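Local coordinates for protein amorpha-4,11-diene synthase (Artemisia annua, PDB 4GAX) that catalyses, as a plant class I sesquiterpene synthase, the cyclisation of farnesyl diphosphate, probably with magnesium, here in a mutant form made to probe product specificity, at residues F183-L188 and R208-P213; F269-N274 and V312-D317; E333-W338 and K355-T360; E479-M482 and N486-E489. All coordinates share one frame; numbering follows the deposited sequence.

Interaction 1 (F183-L188 and R208-P213); sequences FTQSHL and RALKKP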
# COMPACT_ATOMS: atom_id res chain seq x y z
N PHE A 183 -15.44 21.24 -6.12
CA PHE A 183 -14.94 22.53 -6.61
C PHE A 183 -13.59 22.37 -7.33
O PHE A 183 -13.44 22.74 -8.50
CB PHE A 183 -14.84 23.50 -5.41
CG PHE A 183 -14.24 24.85 -5.74
CD1 PHE A 183 -15.01 25.84 -6.33
CD2 PHE A 183 -12.92 25.12 -5.43
CE1 PHE A 183 -14.46 27.08 -6.63
CE2 PHE A 183 -12.36 26.36 -5.73
CZ PHE A 183 -13.13 27.34 -6.32
N THR A 184 -12.62 21.78 -6.66
CA THR A 184 -11.29 21.63 -7.25
C THR A 184 -11.30 20.74 -8.48
O THR A 184 -10.65 21.05 -9.48
CB THR A 184 -10.28 21.09 -6.23
OG1 THR A 184 -10.75 19.84 -5.72
CG2 THR A 184 -10.13 22.08 -5.06
N GLN A 185 -12.05 19.63 -8.42
CA GLN A 185 -12.17 18.72 -9.57
C GLN A 185 -12.65 19.44 -10.81
O GLN A 185 -12.11 19.25 -11.90
CB GLN A 185 -13.13 17.57 -9.27
CG GLN A 185 -12.47 16.28 -8.82
CD GLN A 185 -13.48 15.18 -8.56
OE1 GLN A 185 -14.69 15.42 -8.60
NE2 GLN A 185 -12.99 13.97 -8.28
N SER A 186 -13.68 20.27 -10.65
CA SER A 186 -14.26 20.94 -11.80
C SER A 186 -13.32 22.00 -12.33
O SER A 186 -13.14 22.13 -13.54
CB SER A 186 -15.63 21.57 -11.48
OG SER A 186 -15.51 22.65 -10.57
N HIS A 187 -12.70 22.76 -11.43
CA HIS A 187 -11.79 23.81 -11.88
C HIS A 187 -10.47 23.25 -12.41
O HIS A 187 -9.99 23.71 -13.44
CB HIS A 187 -11.60 24.86 -10.80
CG HIS A 187 -12.78 25.76 -10.65
ND1 HIS A 187 -13.83 25.48 -9.79
CD2 HIS A 187 -13.12 26.90 -11.29
CE1 HIS A 187 -14.75 26.43 -9.90
NE2 HIS A 187 -14.34 27.30 -10.80
N LEU A 188 -9.90 22.27 -11.71
CA LEU A 188 -8.66 21.65 -12.16
C LEU A 188 -8.79 20.97 -13.53
O LEU A 188 -7.88 21.08 -14.36
CB LEU A 188 -8.11 20.68 -11.09
CG LEU A 188 -7.52 21.35 -9.84
CD1 LEU A 188 -7.24 20.32 -8.74
CD2 LEU A 188 -6.24 22.13 -10.16
N ARG A 208 -2.59 13.84 -13.63
CA ARG A 208 -2.23 12.65 -12.84
C ARG A 208 -2.91 12.70 -11.47
O ARG A 208 -3.45 11.70 -11.01
CB ARG A 208 -0.71 12.42 -12.72
CG ARG A 208 0.11 13.55 -12.13
CD ARG A 208 1.61 13.18 -12.06
NE ARG A 208 1.85 12.10 -11.12
CZ ARG A 208 2.35 12.25 -9.90
NH1 ARG A 208 2.72 13.44 -9.43
NH2 ARG A 208 2.49 11.18 -9.13
N ALA A 209 -2.92 13.88 -10.84
CA ALA A 209 -3.59 14.05 -9.56
C ALA A 209 -5.08 13.73 -9.66
O ALA A 209 -5.65 13.05 -8.78
CB ALA A 209 -3.37 15.47 -9.04
N LEU A 210 -5.72 14.23 -10.71
CA LEU A 210 -7.15 13.96 -10.93
C LEU A 210 -7.43 12.47 -11.15
O LEU A 210 -8.48 11.95 -10.74
CB LEU A 210 -7.66 14.79 -12.11
CG LEU A 210 -7.68 16.31 -11.90
CD1 LEU A 210 -8.19 17.03 -13.15
CD2 LEU A 210 -8.53 16.68 -10.69
N LYS A 211 -6.52 11.78 -11.83
CA LYS A 211 -6.65 10.33 -12.04
C LYS A 211 -6.54 9.56 -10.72
O LYS A 211 -7.29 8.60 -10.49
CB LYS A 211 -5.59 9.84 -13.03
CG LYS A 211 -5.88 8.48 -13.67
CD LYS A 211 -5.48 8.45 -15.16
CE LYS A 211 -6.42 9.30 -16.03
NZ LYS A 211 -5.80 10.57 -16.54
N LYS A 212 -5.62 9.96 -9.85
CA LYS A 212 -5.49 9.32 -8.54
C LYS A 212 -4.82 10.30 -7.59
O LYS A 212 -3.71 10.80 -7.85
CB LYS A 212 -4.66 8.03 -8.62
CG LYS A 212 -4.47 7.35 -7.25
CD LYS A 212 -3.61 6.08 -7.35
CE LYS A 212 -4.33 4.95 -8.07
NZ LYS A 212 -3.70 3.62 -7.76
N PRO A 213 -5.49 10.60 -6.47
CA PRO A 213 -4.86 11.58 -5.59
C PRO A 213 -3.62 11.01 -4.89
O PRO A 213 -3.47 9.78 -4.77
CB PRO A 213 -5.96 11.90 -4.59
CG PRO A 213 -6.87 10.71 -4.61
CD PRO A 213 -6.83 10.18 -6.00
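Leu-210 packs against Gln-185 and Leu-188 in a small apolar helix-to-helix contact inside the all-helical N-terminal domain of this terpene synthase. One leucine does most of the work. Its CD2 rests 4.0 Å from CB of Leu-188, while CD1 lies 4.0 Å from the backbone carbon C of Leu-188, so both methyls of the fork meet the same residue from the other helix. With CG of Leu-210 beside its own backbone N (chi1 -66°) and the chain then extended, the fork is carried toward the other helix. Toward the solvent-exposed margin the fit relaxes: CG of Gln-185 comes only to 4.4 Å from CD2 of Leu-210. No hydrogen bond joins the two segments.

On helix 175-194 the polar groups near the contact are engaged locally. The carbonyl O of Phe-183 is gripped three times, by the backbone N of His-187, by Ser-186 OG at 2.9 Å, and by His-187 ND1 at 3.1 Å. That last donor stands above the carbonyl plane, yet the oxygen lies nearly in the imidazole plane, which would help hold the ring's rotation. Alongside, helix 157-167 touches both helices: Tyr-164 packs on Thr-184 and Leu-188, and its OH bonds to the carbonyl O of Ala-209. Farther round helix 200-211, Arg-208 pairs with Glu-222 of helix 219-232.

Interaction 2 (F269-N274 and V312-D317); sequences FDVKNN and VTLIDD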
# COMPACT_ATOMS: atom_id res chain seq x y z
N PHE A 269 12.03 -23.99 -5.90
CA PHE A 269 10.79 -24.69 -5.62
C PHE A 269 10.25 -25.43 -6.85
O PHE A 269 9.55 -26.45 -6.71
CB PHE A 269 9.74 -23.72 -5.04
CG PHE A 269 8.41 -24.36 -4.79
CD1 PHE A 269 8.30 -25.44 -3.92
CD2 PHE A 269 7.26 -23.90 -5.43
CE1 PHE A 269 7.07 -26.06 -3.70
CE2 PHE A 269 6.03 -24.51 -5.20
CZ PHE A 269 5.94 -25.60 -4.33
N ASP A 270 10.60 -24.93 -8.03
CA ASP A 270 10.28 -25.61 -9.29
C ASP A 270 8.77 -25.81 -9.39
O ASP A 270 8.28 -26.94 -9.41
CB ASP A 270 11.01 -26.95 -9.37
CG ASP A 270 11.01 -27.53 -10.77
OD1 ASP A 270 10.88 -26.75 -11.74
OD2 ASP A 270 11.14 -28.77 -10.90
N VAL A 271 8.05 -24.69 -9.45
CA VAL A 271 6.59 -24.68 -9.34
C VAL A 271 5.87 -25.45 -10.45
O VAL A 271 4.85 -26.10 -10.20
CB VAL A 271 6.05 -23.22 -9.24
CG1 VAL A 271 6.17 -22.50 -10.58
CG2 VAL A 271 4.61 -23.21 -8.74
N LYS A 272 6.40 -25.41 -11.66
CA LYS A 272 5.72 -26.06 -12.78
C LYS A 272 5.69 -27.57 -12.58
O LYS A 272 4.79 -28.24 -13.07
CB LYS A 272 6.35 -25.68 -14.12
CG LYS A 272 7.77 -26.19 -14.34
CD LYS A 272 8.69 -25.05 -14.77
CE LYS A 272 8.06 -24.17 -15.86
NZ LYS A 272 7.88 -24.91 -17.15
N ASN A 273 6.65 -28.09 -11.83
CA ASN A 273 6.66 -29.51 -11.48
C ASN A 273 6.01 -29.83 -10.13
O ASN A 273 5.32 -30.83 -10.00
CB ASN A 273 8.08 -30.05 -11.51
CG ASN A 273 8.61 -30.23 -12.92
OD1 ASN A 273 7.86 -30.59 -13.83
ND2 ASN A 273 9.90 -29.98 -13.11
N ASN A 274 6.23 -28.96 -9.15
CA ASN A 274 5.82 -29.26 -7.78
C ASN A 274 4.47 -28.67 -7.39
O ASN A 274 3.92 -29.00 -6.33
CB ASN A 274 6.92 -28.83 -6.80
CG ASN A 274 8.17 -29.67 -6.94
OD1 ASN A 274 8.12 -30.90 -6.87
ND2 ASN A 274 9.31 -29.01 -7.17
N VAL A 312 0.55 -18.14 0.19
CA VAL A 312 -0.88 -17.87 0.18
C VAL A 312 -1.47 -18.15 -1.20
O VAL A 312 -2.52 -18.77 -1.33
CB VAL A 312 -1.15 -16.39 0.55
CG1 VAL A 312 -2.58 -16.00 0.20
CG2 VAL A 312 -0.86 -16.16 2.01
N THR A 313 -0.77 -17.68 -2.22
CA THR A 313 -1.17 -17.90 -3.59
C THR A 313 -1.28 -19.40 -3.89
O THR A 313 -2.27 -19.85 -4.47
CB THR A 313 -0.18 -17.22 -4.56
OG1 THR A 313 -0.12 -15.81 -4.27
CG2 THR A 313 -0.60 -17.42 -6.00
N LEU A 314 -0.28 -20.17 -3.46
CA LEU A 314 -0.30 -21.62 -3.66
C LEU A 314 -1.47 -22.23 -2.94
O LEU A 314 -2.25 -22.99 -3.54
CB LEU A 314 0.99 -22.26 -3.13
CG LEU A 314 2.23 -22.08 -3.99
CD1 LEU A 314 3.50 -22.21 -3.16
CD2 LEU A 314 2.22 -23.12 -5.08
N ILE A 315 -1.59 -21.91 -1.65
CA ILE A 315 -2.62 -22.52 -0.80
C ILE A 315 -4.02 -22.18 -1.30
O ILE A 315 -4.90 -23.05 -1.33
CB ILE A 315 -2.44 -22.14 0.69
CG1 ILE A 315 -1.15 -22.75 1.25
CG2 ILE A 315 -3.60 -22.65 1.52
CD1 ILE A 315 -0.83 -22.28 2.66
N ASP A 316 -4.23 -20.92 -1.70
CA ASP A 316 -5.52 -20.52 -2.28
C ASP A 316 -5.84 -21.33 -3.53
O ASP A 316 -6.99 -21.71 -3.75
CB ASP A 316 -5.52 -19.03 -2.62
CG ASP A 316 -6.21 -18.20 -1.57
OD1 ASP A 316 -7.12 -18.72 -0.89
OD2 ASP A 316 -5.83 -17.02 -1.41
N ASP A 317 -4.82 -21.59 -4.34
CA ASP A 317 -5.01 -22.34 -5.58
C ASP A 317 -5.30 -23.82 -5.34
O ASP A 317 -5.73 -24.52 -6.26
CB ASP A 317 -3.80 -22.15 -6.51
CG ASP A 317 -3.74 -20.75 -7.11
OD1 ASP A 317 -4.72 -19.98 -6.94
OD2 ASP A 317 -2.72 -20.43 -7.76
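Leu-314 meets Phe-269 and Val-271 where the aspartate-rich helix of a class I terpene synthase fold packs against the turn that follows helix 238-269. That helix, 299-322, carries Asp-316 and Asp-317, the opening pair of a DDIYD sequence matching the DDxxD motif, which in this family binds the magnesium ions that hold the diphosphate.

The contact is buried and wholly apolar. Both methyls of Leu-314 close on one ring atom: CD1 is 4.0 Å and CD2 4.1 Å from CE2 of Phe-269. The leucine and the phenylalanine advance on each other from opposite directions, the ring being sent forward because its CG stands anti to the backbone N (chi1 177°). Val-271 adds a looser touch, CG2 lying 4.4 Å from CD2 of Leu-314.

Around this first shell, Trp-266 touches all three side chains, meeting the Phe-269 ring at an incline, and Leu-356 of helix 351-370 packs on both Phe-269 and Leu-314. Elsewhere on the aspartate-rich helix, Ile-315 and Asp-316 lie against helix 374-399.

The turn that presents Phe-269 and Val-271 is made by Asp-270, whose positive phi interrupts the helical course between helix 238-269 and helix 271-274. Its carbonyl O accepts from the backbone N of both Asn-273 and Asn-274. Its carboxylate lies beside the short helix, where Asn-273 ND2 reaches OD2 of Asp-270 on the syn side, tilted from the carboxylate plane, at 2.8 Å and with a nearly straight N-H...O angle of 163°.

Interaction 3 (E333-W338 and K355-T360); sequences EAIERW and KLFMDT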
# COMPACT_ATOMS: atom_id res chain seq x y z
N GLU A 333 -5.83 -29.97 8.93
CA GLU A 333 -5.36 -30.52 10.20
C GLU A 333 -3.84 -30.53 10.24
O GLU A 333 -3.24 -30.27 11.29
CB GLU A 333 -5.93 -31.93 10.44
CG GLU A 333 -5.42 -32.59 11.72
CD GLU A 333 -5.59 -31.72 12.96
OE1 GLU A 333 -6.68 -31.12 13.13
OE2 GLU A 333 -4.63 -31.62 13.76
N ALA A 334 -3.22 -30.82 9.10
CA ALA A 334 -1.76 -30.74 8.99
C ALA A 334 -1.27 -29.32 9.29
O ALA A 334 -0.21 -29.14 9.91
CB ALA A 334 -1.32 -31.17 7.61
N ILE A 335 -2.02 -28.31 8.87
CA ILE A 335 -1.63 -26.94 9.16
C ILE A 335 -1.81 -26.66 10.66
O ILE A 335 -0.95 -26.04 11.28
CB ILE A 335 -2.39 -25.91 8.29
CG1 ILE A 335 -1.92 -26.02 6.84
CG2 ILE A 335 -2.15 -24.47 8.78
CD1 ILE A 335 -0.50 -25.48 6.60
N GLU A 336 -2.90 -27.17 11.24
CA GLU A 336 -3.13 -27.06 12.68
C GLU A 336 -2.00 -27.73 13.46
O GLU A 336 -1.57 -27.23 14.50
CB GLU A 336 -4.46 -27.71 13.09
CG GLU A 336 -5.71 -27.00 12.57
CD GLU A 336 -5.96 -25.64 13.21
OE1 GLU A 336 -5.18 -25.22 14.10
OE2 GLU A 336 -6.95 -24.98 12.81
N ARG A 337 -1.52 -28.86 12.93
CA ARG A 337 -0.46 -29.62 13.58
C ARG A 337 0.88 -28.89 13.50
O ARG A 337 1.66 -28.92 14.45
CB ARG A 337 -0.35 -31.02 12.95
CG ARG A 337 -0.13 -32.13 13.96
CD ARG A 337 -0.48 -33.49 13.36
NE ARG A 337 -1.84 -33.90 13.70
CZ ARG A 337 -2.14 -34.70 14.71
NH1 ARG A 337 -1.17 -35.18 15.49
NH2 ARG A 337 -3.40 -35.03 14.96
N TRP A 338 1.13 -28.23 12.37
CA TRP A 338 2.31 -27.38 12.20
C TRP A 338 3.57 -28.13 12.59
O TRP A 338 4.27 -27.76 13.54
CB TRP A 338 2.18 -26.11 13.05
CG TRP A 338 3.02 -24.95 12.58
CD1 TRP A 338 4.36 -24.77 12.78
CD2 TRP A 338 2.56 -23.79 11.87
NE1 TRP A 338 4.77 -23.58 12.23
CE2 TRP A 338 3.68 -22.96 11.66
CE3 TRP A 338 1.31 -23.38 11.38
CZ2 TRP A 338 3.59 -21.73 10.98
CZ3 TRP A 338 1.22 -22.15 10.71
CH2 TRP A 338 2.36 -21.35 10.52
N LYS A 355 6.02 -28.80 2.68
CA LYS A 355 7.46 -28.68 2.92
C LYS A 355 7.98 -27.25 2.74
O LYS A 355 8.73 -26.74 3.59
CB LYS A 355 8.22 -29.61 1.97
CG LYS A 355 9.74 -29.53 2.07
CD LYS A 355 10.26 -29.98 3.43
CE LYS A 355 11.80 -30.02 3.45
NZ LYS A 355 12.35 -29.75 4.81
N LEU A 356 7.61 -26.61 1.64
CA LEU A 356 8.01 -25.22 1.41
C LEU A 356 7.49 -24.32 2.52
O LEU A 356 8.21 -23.46 3.03
CB LEU A 356 7.49 -24.70 0.06
CG LEU A 356 8.00 -23.32 -0.36
CD1 LEU A 356 9.46 -23.40 -0.80
CD2 LEU A 356 7.14 -22.73 -1.47
N PHE A 357 6.22 -24.53 2.87
CA PHE A 357 5.57 -23.77 3.94
C PHE A 357 6.29 -23.97 5.28
O PHE A 357 6.63 -23.00 5.96
CB PHE A 357 4.11 -24.24 4.04
CG PHE A 357 3.32 -23.60 5.15
CD1 PHE A 357 2.52 -22.50 4.90
CD2 PHE A 357 3.34 -24.13 6.43
CE1 PHE A 357 1.76 -21.94 5.92
CE2 PHE A 357 2.59 -23.55 7.44
CZ PHE A 357 1.81 -22.46 7.19
N MET A 358 6.53 -25.22 5.67
CA MET A 358 7.13 -25.51 6.96
C MET A 358 8.57 -24.98 7.03
O MET A 358 8.96 -24.41 8.05
CB MET A 358 7.09 -27.01 7.27
CG MET A 358 5.73 -27.48 7.78
SD MET A 358 5.30 -26.76 9.38
CE MET A 358 3.66 -26.17 9.07
N ASP A 359 9.33 -25.15 5.95
CA ASP A 359 10.71 -24.64 5.87
C ASP A 359 10.73 -23.13 5.97
O ASP A 359 11.64 -22.54 6.57
CB ASP A 359 11.36 -25.02 4.53
CG ASP A 359 11.84 -26.47 4.49
OD1 ASP A 359 11.74 -27.19 5.51
OD2 ASP A 359 12.33 -26.90 3.42
N THR A 360 9.76 -22.48 5.35
CA THR A 360 9.73 -21.03 5.34
C THR A 360 9.41 -20.47 6.73
O THR A 360 10.10 -19.57 7.24
CB THR A 360 8.70 -20.51 4.30
OG1 THR A 360 9.06 -20.97 2.98
CG2 THR A 360 8.65 -19.00 4.31
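Trp-338 spreads one face of its indole over Phe-357 and Met-358, and this is the dense part of the contact between the end of helix 325-337 and helix 351-370. The pair of rings is T-shaped: Phe-357 turns its edge to the six-membered ring, with the planes at 70° and CZ of Phe-357 3.6 Å from CH2 of Trp-338. Beside it, the Met-358 methyl CE sits 3.8 Å from the centroid of the five-membered ring in a CH-pi contact, almost on the ring normal, and SD follows over the same ring at 4.3 Å from that centroid, a Met-aromatic contact. The bent methionine chain curls to bring both atoms there. Lys-381 adds a cation-pi contact to the indole. Phe-357 is in turn covered over one face by CD1 of Ile-335, 3.9 Å from the ring centroid. Trp-338 itself has left the helix with positive phi, and its CG, anti to the backbone N (chi1 -157°), swings the indole back toward the other helix.

The outer surfaces are much looser. Arg-337 is poorly ordered, with a long ion pair to Glu-333, whereas Lys-355 and Asp-359 form a salt bridge within their own helix, NZ to OD1 at 2.7 Å. Replacing Trp-338 by an alanine would probably leave the Phe-357 edge and the Met-358 methyl without the surface they share, and open a gap at the helix end.

With no hydrogen bond between the segments, the attraction probably comes from dispersion, ring electrostatics and the burial of apolar surface, with the salt bridges kept to the outer faces.

Interaction 4 (E479-M482 and N486-E489); sequences ESYM and NVSE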
# COMPACT_ATOMS: atom_id res chain seq x y z
N GLU A 479 -24.04 -7.09 -11.97
CA GLU A 479 -25.25 -7.70 -12.51
C GLU A 479 -26.17 -8.21 -11.39
O GLU A 479 -27.39 -8.14 -11.50
CB GLU A 479 -24.89 -8.82 -13.50
CG GLU A 479 -25.57 -10.15 -13.24
CD GLU A 479 -24.66 -11.17 -12.58
OE1 GLU A 479 -24.73 -11.32 -11.34
OE2 GLU A 479 -23.87 -11.82 -13.31
N SER A 480 -25.56 -8.70 -10.31
CA SER A 480 -26.33 -9.18 -9.16
C SER A 480 -26.89 -8.04 -8.33
O SER A 480 -27.95 -8.16 -7.73
CB SER A 480 -25.48 -10.09 -8.27
OG SER A 480 -26.12 -10.31 -7.02
N TYR A 481 -26.15 -6.92 -8.29
CA TYR A 481 -26.66 -5.71 -7.65
C TYR A 481 -27.87 -5.22 -8.42
O TYR A 481 -28.88 -4.82 -7.83
CB TYR A 481 -25.59 -4.61 -7.61
CG TYR A 481 -25.98 -3.44 -6.73
CD1 TYR A 481 -26.74 -2.40 -7.23
CD2 TYR A 481 -25.59 -3.39 -5.39
CE1 TYR A 481 -27.10 -1.32 -6.43
CE2 TYR A 481 -25.94 -2.32 -4.58
CZ TYR A 481 -26.70 -1.29 -5.11
OH TYR A 481 -27.07 -0.22 -4.32
N MET A 482 -27.77 -5.26 -9.75
CA MET A 482 -28.88 -4.90 -10.62
C MET A 482 -30.10 -5.76 -10.33
O MET A 482 -31.23 -5.28 -10.43
CB MET A 482 -28.46 -5.01 -12.09
CG MET A 482 -27.50 -3.92 -12.54
SD MET A 482 -26.48 -4.36 -13.97
CE MET A 482 -27.70 -4.50 -15.27
N ASN A 486 -33.06 -3.88 -8.66
CA ASN A 486 -33.76 -3.69 -9.93
C ASN A 486 -33.36 -2.38 -10.63
O ASN A 486 -34.22 -1.59 -11.02
CB ASN A 486 -35.28 -3.78 -9.77
CG ASN A 486 -36.01 -3.79 -11.10
OD1 ASN A 486 -35.52 -4.34 -12.09
ND2 ASN A 486 -37.17 -3.14 -11.15
N VAL A 487 -32.06 -2.16 -10.76
CA VAL A 487 -31.57 -0.92 -11.35
C VAL A 487 -30.74 -1.18 -12.60
O VAL A 487 -30.15 -2.25 -12.74
CB VAL A 487 -30.75 -0.10 -10.34
CG1 VAL A 487 -31.63 0.34 -9.17
CG2 VAL A 487 -29.54 -0.90 -9.85
N SER A 488 -30.70 -0.20 -13.49
CA SER A 488 -29.89 -0.26 -14.71
C SER A 488 -28.40 -0.30 -14.39
O SER A 488 -27.97 0.04 -13.28
CB SER A 488 -30.17 0.97 -15.57
OG SER A 488 -29.55 2.11 -14.99
N GLU A 489 -27.59 -0.70 -15.37
CA GLU A 489 -26.15 -0.80 -15.20
C GLU A 489 -25.53 0.53 -14.78
O GLU A 489 -24.64 0.57 -13.92
CB GLU A 489 -25.47 -1.30 -16.48
CG GLU A 489 -23.96 -1.46 -16.35
CD GLU A 489 -23.25 -1.56 -17.70
OE1 GLU A 489 -23.94 -1.70 -18.74
OE2 GLU A 489 -22.00 -1.51 -17.73
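The carbonyl O of Met-482 accepts the backbone N-H of Val-487 at 3.2 Å, in the carbonyl plane and on a lone pair, though bent at 138°. The N of Asn-486 also lies close to that oxygen, 2.9 Å away. Asn-486 has positive phi, and it is this reversal that brings Val-487 back beside the helix.

The Met-482 side chain then runs along the returning backbone. Its CG presses to 3.1 Å from the carbonyl O of Val-487, a tight fit, and its SD settles 3.8 Å from CA of Glu-489. A bend at the last torsion (chi3 66°) keeps CE against the same residue. Across the turn, CG2 of Val-487 meets the Tyr-481 ring at its edge, 4.1 Å from CD1. An alanine in place of Met-482 would probably strip the Glu-489 backbone of its thioether cover and open a gap where CG now meets the carbonyl O of Val-487.

Ser-488 follows as N-cap of helix 489-513, its OG making a weak bond to Tyr-491 N. The bond spanning six residues and the positive phi just past helix 478-485 are consistent with a Schellman motif, here leading directly into the next helix at the protein surface.

Interactions 2 and 3 form one continuous apolar region: CD2 of Leu-356 is 3.8 Å from CD1 of Phe-269 and 4.0 Å from CD1 of Leu-314, while Ile-315 packs on Phe-357. Helix 351-370 thus backs the aspartate-rich helix whose Asp-316 and Asp-317 probably face metal and diphosphate in the active site. Interaction 1 lies apart in the N-terminal domain, its centre 42 Å from that of interaction 2 and on the other side of the chain's centre. Interaction 4 sits at the surface, 37 Å from interaction 2 between centres, shortly after the unmodelled residues 466-474, whose absence is consistent with mobility. Neither interaction 1 nor interaction 4 touches the others.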